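Local coordinates for ADP-ribosylglycohydrolase (Thermus thermophilus, PDB 2YZV), which belongs to the ADP-ribosylglycohydrolase family of all-helical proteins and binds two magnesium ions side by side, at residues 29-33 and 34-38. Sequence-based numbering, arbitrary orientation.
Sequences EGLPK and GTFPE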
loop_
_atom_site.group_PDB
_atom_site.type_symbol
_atom_site.label_atom_id
_atom_site.label_comp_id
_atom_site.label_asym_id
_atom_site.label_seq_id
_atom_site.Cartn_x
_atom_site.Cartn_y
_atom_site.Cartn_z
ATOM N N GLU A 29 -0.231 -13.727 -8.802
ATOM C CA GLU A 29 1.119 -13.189 -8.728
ATOM C C GLU A 29 2.062 -13.973 -9.636
ATOM O O GLU A 29 2.068 -15.204 -9.620
ATOM C CB GLU A 29 1.633 -13.229 -7.285
ATOM C CG GLU A 29 3.122 -12.940 -7.155
ATOM C CD GLU A 29 3.560 -12.723 -5.720
ATOM O OE1 GLU A 29 2.944 -13.316 -4.809
ATOM O OE2 GLU A 29 4.533 -11.968 -5.503
ATOM N N GLY A 30 2.839 -13.252 -10.440
ATOM C CA GLY A 30 3.791 -13.893 -11.333
ATOM C C GLY A 30 3.262 -14.315 -12.693
ATOM O O GLY A 30 4.032 -14.782 -13.536
ATOM N N LEU A 31 1.961 -14.162 -12.921
ATOM C CA LEU A 31 1.379 -14.547 -14.202
ATOM C C LEU A 31 1.421 -13.392 -15.187
ATOM O O LEU A 31 1.108 -12.259 -14.836
ATOM C CB LEU A 31 -0.074 -14.989 -14.032
ATOM C CG LEU A 31 -0.379 -16.141 -13.073
ATOM C CD1 LEU A 31 -1.865 -16.453 -13.130
ATOM C CD2 LEU A 31 0.438 -17.369 -13.444
ATOM N N PRO A 32 1.816 -13.665 -16.439
ATOM C CA PRO A 32 1.871 -12.594 -17.437
ATOM C C PRO A 32 0.465 -12.124 -17.787
ATOM O O PRO A 32 -0.472 -12.925 -17.849
ATOM C CB PRO A 32 2.564 -13.260 -18.623
ATOM C CG PRO A 32 3.427 -14.286 -17.977
ATOM C CD PRO A 32 2.506 -14.868 -16.932
ATOM N N LYS A 33 0.317 -10.824 -18.011
ATOM C CA LYS A 33 -0.979 -10.253 -18.355
ATOM C C LYS A 33 -1.598 -10.936 -19.574
ATOM O O LYS A 33 -0.895 -11.305 -20.514
ATOM C CB LYS A 33 -0.828 -8.753 -18.630
ATOM C CG LYS A 33 -2.126 -8.041 -18.965
ATOM C CD LYS A 33 -1.892 -6.563 -19.256
ATOM C CE LYS A 33 -3.200 -5.852 -19.561
ATOM N NZ LYS A 33 -2.988 -4.423 -19.936
ATOM N N GLY A 34 -2.915 -11.114 -19.537
ATOM C CA GLY A 34 -3.629 -11.720 -20.648
ATOM C C GLY A 34 -3.418 -13.198 -20.915
ATOM O O GLY A 34 -3.772 -13.677 -21.993
ATOM N N THR A 35 -2.852 -13.927 -19.960
ATOM C CA THR A 35 -2.627 -15.359 -20.150
ATOM C C THR A 35 -3.511 -16.181 -19.218
ATOM O O THR A 35 -3.415 -17.411 -19.182
ATOM C CB THR A 35 -1.155 -15.750 -19.880
ATOM O OG1 THR A 35 -0.837 -15.498 -18.507
ATOM C CG2 THR A 35 -0.211 -14.953 -20.769
ATOM N N PHE A 36 -4.374 -15.502 -18.471
ATOM C CA PHE A 36 -5.262 -16.173 -17.527
ATOM C C PHE A 36 -6.647 -15.531 -17.510
ATOM O O PHE A 36 -6.797 -14.342 -17.799
ATOM C CB PHE A 36 -4.643 -16.125 -16.127
ATOM C CG PHE A 36 -4.354 -14.731 -15.641
ATOM C CD1 PHE A 36 -5.329 -13.995 -14.976
ATOM C CD2 PHE A 36 -3.114 -14.144 -15.879
ATOM C CE1 PHE A 36 -5.075 -12.691 -14.552
ATOM C CE2 PHE A 36 -2.847 -12.843 -15.461
ATOM C CZ PHE A 36 -3.829 -12.113 -14.796
ATOM N N PRO A 37 -7.684 -16.319 -17.179
ATOM C CA PRO A 37 -9.069 -15.834 -17.120
ATOM C C PRO A 37 -9.216 -14.694 -16.121
ATOM O O PRO A 37 -8.536 -14.672 -15.096
ATOM C CB PRO A 37 -9.847 -17.075 -16.693
ATOM C CG PRO A 37 -9.045 -18.191 -17.304
ATOM C CD PRO A 37 -7.636 -17.776 -16.961
ATOM N N GLU A 38 -10.110 -13.755 -16.410
ATOM C CA GLU A 38 -10.303 -12.623 -15.514
ATOM C C GLU A 38 -10.579 -13.034 -14.078
ATOM O O GLU A 38 -11.497 -13.810 -13.799
ATOM C CB GLU A 38 -11.450 -11.721 -15.981
ATOM C CG GLU A 38 -11.740 -10.598 -14.981
ATOM C CD GLU A 38 -12.935 -9.745 -15.355
ATOM O OE1 GLU A 38 -13.959 -10.309 -15.789
ATOM O OE2 GLU A 38 -12.853 -8.508 -15.192
#
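T35 turns both its hydroxyl and its backbone N-H onto the carbonyl oxygen of P32. The hydroxyl is the closer donor, with OG1 of T35 2.7 Å from O of P32. It approaches at a C=O...OG1 angle of 138°. Its position is tilted 21° out of the carbonyl plane. T35 N reaches the same oxygen of P32 at 3.3 Å, a weak and bent bond, so one acceptor takes both a backbone and a side-chain donor from a single residue. The hydroxyl can do this because OG1 stands between the backbone N and the carbonyl carbon of T35 (chi1 64°), which brings it to O of P32; CG2 of T35 then lies 3.9 Å from CB of P32.

The same oxygen also lies at the edge of the F36 ring, near its plane, with CE2 of F36 3.4 Å from O of P32. L31 comes up to the ring obliquely: its CB is 3.7 Å from CD2 of F36, and its CD1 is 3.8 Å from the same carbon, a small apolar contact on the protein surface.

Residues 32-35 form a type II beta turn, with K33 and G34 at its two central positions. G34 has the positive phi expected of the third residue, where a beta carbon would run into the carbonyl oxygen of K33. The turn lies in the irregular loop between helices 4-26 and 57-72 of this helical fold.

Further out, K33, whose side chain is fully extended, carries NZ to the carbonyl oxygen of P214, where it forms a hydrogen bond. Backbone hydrogen bonds tie G30 and L31 to G250, next to the magnesium ligand D251, while V28 and N247 pack against F36.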